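Local coordinates for tRNA (guanine(9)-N1)-methyltransferase (Schizosaccharomyces pombe, PDB 4JWH), which transfers a methyl group from S-adenosyl-L-methionine to N1 of guanine at position 9 of cytoplasmic tRNA, at residues 121-124 and 125-129; 162-165 and 166-169. All coordinates share one frame; numbering follows the deposited sequence.

Contact 1. Residues 121-124 and 125-129; sequences INSL and CQQVT
Ile121 O accepts the amide of Cys125, 2.9 Å from its N, in one of four successive i to i+4 bonds of an alpha-helical turn. One residue on, Asn122 O takes the amide of Gln126 over a longer 3.2 Å from O to N, and its own polar side chain suits the partly exposed side. Ser123 works with both backbone and side chain. Its O receives Gln127 N at 2.9 Å, while its OG, anti to the backbone N (chi1 160°), comes within 3.0 Å of Gln127 NE2. Gln127 OE1 has a weak hydrogen bond to Val254 N, which suits an amide in a buried place. A water bridges Ser123 to Gln126, one turn on: it lies 3.1 Å from Ser123 OG and donates to Gln126 OE1 at 2.6 Å, joining a short hydroxyl to a longer amide. Leu124 ends the segment on the buried side; its O meets Val128 N at 2.8 Å, and its CD1 rests loosely, 4.4 Å away, on CG2 of Val128. The turn belongs to helix 118-137, which links parallel strands 105-109 and 143-147 in a beta-alpha-beta unit; Leu124 and Cys125 pack on Leu153 of helix 151-161, while Leu124 also meets Val254 and Gln127 meets Asn255 on helix 254-267.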
# COMPACT_ATOMS: atom_id res chain seq x y z
N ILE A 121 7.35 7.05 -12.35
CA ILE A 121 8.10 5.85 -11.93
C ILE A 121 9.13 6.16 -10.87
O ILE A 121 9.23 5.46 -9.86
CB ILE A 121 8.80 5.15 -13.11
CG1 ILE A 121 7.76 4.52 -14.06
CG2 ILE A 121 9.80 4.07 -12.60
CD1 ILE A 121 7.24 3.15 -13.55
N ASN A 122 9.92 7.21 -11.11
CA ASN A 122 10.89 7.67 -10.12
C ASN A 122 10.23 7.96 -8.76
O ASN A 122 10.70 7.48 -7.73
CB ASN A 122 11.66 8.90 -10.62
CG ASN A 122 12.51 8.61 -11.87
OD1 ASN A 122 12.50 7.49 -12.40
ND2 ASN A 122 13.22 9.62 -12.34
N SER A 123 9.14 8.72 -8.79
CA SER A 123 8.38 8.97 -7.56
C SER A 123 7.85 7.68 -6.89
O SER A 123 8.00 7.51 -5.67
CB SER A 123 7.25 9.97 -7.83
OG SER A 123 6.27 9.87 -6.80
N LEU A 124 7.26 6.79 -7.67
CA LEU A 124 6.76 5.50 -7.15
C LEU A 124 7.89 4.73 -6.46
O LEU A 124 7.75 4.18 -5.38
CB LEU A 124 6.14 4.68 -8.30
CG LEU A 124 5.60 3.31 -7.86
CD1 LEU A 124 4.45 3.48 -6.81
CD2 LEU A 124 5.13 2.56 -9.08
N CYS A 125 9.05 4.73 -7.07
CA CYS A 125 10.15 3.99 -6.49
C CYS A 125 10.55 4.52 -5.08
O CYS A 125 10.80 3.75 -4.15
CB CYS A 125 11.31 4.05 -7.47
SG CYS A 125 12.73 3.26 -6.82
N GLN A 126 10.59 5.85 -4.94
CA GLN A 126 10.78 6.51 -3.64
C GLN A 126 9.67 6.08 -2.67
O GLN A 126 9.91 5.75 -1.51
CB GLN A 126 10.83 8.04 -3.85
CG GLN A 126 10.56 8.92 -2.63
CD GLN A 126 10.70 10.41 -2.95
OE1 GLN A 126 9.70 11.14 -3.04
NE2 GLN A 126 11.94 10.86 -3.14
N GLN A 127 8.45 6.02 -3.17
CA GLN A 127 7.30 5.65 -2.33
C GLN A 127 7.34 4.21 -1.87
O GLN A 127 6.97 3.94 -0.72
CB GLN A 127 6.01 5.95 -3.06
CG GLN A 127 5.80 7.42 -3.20
CD GLN A 127 4.51 7.78 -3.87
OE1 GLN A 127 3.52 7.08 -3.75
NE2 GLN A 127 4.51 8.92 -4.56
N VAL A 128 7.76 3.29 -2.75
CA VAL A 128 7.92 1.88 -2.35
C VAL A 128 8.96 1.77 -1.25
O VAL A 128 8.76 1.04 -0.29
CB VAL A 128 8.34 0.96 -3.54
CG1 VAL A 128 8.83 -0.42 -3.05
CG2 VAL A 128 7.17 0.80 -4.55
N THR A 129 10.08 2.48 -1.41
CA THR A 129 11.13 2.51 -0.39
C THR A 129 10.60 3.06 0.95
O THR A 129 10.90 2.51 2.02
CB THR A 129 12.33 3.35 -0.88
OG1 THR A 129 12.82 2.81 -2.11
CG2 THR A 129 13.46 3.42 0.16
O HOH W 1 7.30 11.09 -4.12

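Contact 2. Residues 162-165 and 166-169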
# COMPACT_ATOMS: atom_id res chain seq x y z
N LYS A 162 20.98 0.65 -5.70
CA LYS A 162 22.24 -0.07 -5.97
C LYS A 162 22.29 -1.41 -5.25
O LYS A 162 23.28 -1.72 -4.59
CB LYS A 162 23.47 0.78 -5.63
CG LYS A 162 23.71 1.92 -6.60
CD LYS A 162 24.33 3.12 -5.90
CE LYS A 162 24.27 4.34 -6.80
NZ LYS A 162 24.64 5.60 -6.08
N GLY A 163 21.22 -2.20 -5.39
CA GLY A 163 21.19 -3.57 -4.86
C GLY A 163 20.80 -3.68 -3.40
O GLY A 163 20.64 -4.78 -2.87
N GLN A 164 20.64 -2.53 -2.73
CA GLN A 164 20.22 -2.52 -1.33
C GLN A 164 18.83 -3.15 -1.09
O GLN A 164 18.57 -3.70 -0.02
CB GLN A 164 20.27 -1.09 -0.74
CG GLN A 164 19.93 -1.00 0.75
CD GLN A 164 20.78 -1.93 1.64
OE1 GLN A 164 21.84 -2.40 1.23
NE2 GLN A 164 20.31 -2.17 2.86
N GLN A 165 17.96 -3.08 -2.11
CA GLN A 165 16.61 -3.66 -2.01
C GLN A 165 16.65 -5.16 -1.71
O GLN A 165 15.76 -5.70 -1.03
CB GLN A 165 15.82 -3.39 -3.29
CG GLN A 165 16.21 -4.23 -4.52
CD GLN A 165 17.40 -3.69 -5.30
OE1 GLN A 165 18.10 -2.77 -4.87
NE2 GLN A 165 17.63 -4.27 -6.47
N ASN A 166 17.68 -5.83 -2.23
CA ASN A 166 17.89 -7.25 -1.99
C ASN A 166 18.20 -7.55 -0.54
O ASN A 166 18.18 -8.71 -0.14
CB ASN A 166 19.00 -7.80 -2.89
CG ASN A 166 18.68 -7.67 -4.36
OD1 ASN A 166 17.57 -7.95 -4.78
ND2 ASN A 166 19.65 -7.23 -5.13
N ASN A 167 18.47 -6.49 0.23
CA ASN A 167 18.76 -6.63 1.66
C ASN A 167 17.55 -6.38 2.56
O ASN A 167 17.57 -6.76 3.74
CB ASN A 167 19.92 -5.70 2.06
CG ASN A 167 21.28 -6.13 1.47
OD1 ASN A 167 21.48 -7.29 1.07
ND2 ASN A 167 22.21 -5.19 1.42
N TRP A 168 16.50 -5.75 2.01
CA TRP A 168 15.27 -5.43 2.77
C TRP A 168 14.70 -6.63 3.49
O TRP A 168 14.87 -7.75 3.03
CB TRP A 168 14.21 -4.85 1.84
CG TRP A 168 14.48 -3.45 1.37
CD1 TRP A 168 15.59 -2.67 1.66
CD2 TRP A 168 13.66 -2.67 0.48
NE1 TRP A 168 15.48 -1.45 1.02
CE2 TRP A 168 14.31 -1.43 0.29
CE3 TRP A 168 12.45 -2.91 -0.16
CZ2 TRP A 168 13.78 -0.42 -0.51
CZ3 TRP A 168 11.92 -1.92 -0.97
CH2 TRP A 168 12.59 -0.68 -1.13
N LYS A 169 14.03 -6.41 4.62
CA LYS A 169 13.37 -7.46 5.41
C LYS A 169 11.82 -7.36 5.36
O LYS A 169 11.29 -6.29 5.06
CB LYS A 169 13.82 -7.37 6.87
CG LYS A 169 15.35 -7.50 7.05
CD LYS A 169 15.73 -7.51 8.53
CE LYS A 169 17.21 -7.74 8.70
NZ LYS A 169 17.53 -7.75 10.15
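Gly163 O takes the amide of Asn166 at 3.2 Å from O to N, opening a run of i to i+3 bonds that marks a short 3-10 turn between helix 151-161 and strand 171-173. The bond of Asn167 N to Gln164 O is shorter, at 2.8 Å, and Trp168 N follows on Gln165 O. In all three the donor stands well above the carbonyl plane, 68° out of it in the last, as the tight winding places it. The chain enters this turn through two residues of positive phi; glycine, at Gly163, adopts such a conformation easily.

The polar side chains suit a surface turn. The Gln164 side chain bends at chi2 (54°) and crosses that of Asn167 at about a right angle. Asn167 ND2 donates to Gln164 OE1 at 2.8 Å, again from above the carbonyl plane, with the two amide planes 74° apart. The same two residues are thus joined twice, by a backbone bond and by a side-chain bond. Gln165 and Asn166 instead run side by side, pointing the same way. The buried Gln165 has its CG between backbone N and carbonyl carbon, and its NE2 is hydrogen-bonded to Asp158 OD1 of helix 151-161, which satisfies that nitrogen.

Trp168 brings a large flat surface to the end of the turn. Its indole stacks with the ring of His132, meets Tyr171 edge-to-face and touches Leu161, tying the loop to its neighbours. Within the turn the ring lies against the backbone of Gln165 in a CH-pi contact: CA of Gln165 stands 3.8 Å from the centroid of the five-membered ring of Trp168, almost exactly on its normal.

Contact 1 lies along helix 118-137 and is largely buried, with the side chain of Gln127 about 7 Å from the bound S-adenosyl-L-homocysteine, whereas contact 2 is a surface turn away from the annotated sites. Their backbones differ accordingly: i to i+4 bonds in regular helix against i to i+3 bonds in a 3-10 turn. Aliphatic side chains face the interior in the first; side-chain amides dominate the second, with one indole packed against helix 118-137. Both lean on helix 151-161, and they also meet directly, since Trp168 CH2 lies 3.6 Å from Thr129 CA and Trp168 CZ3 4.0 Å from Val128 CG1. The tryptophan thus packs the loop of 162-169 onto the later part of 121-129.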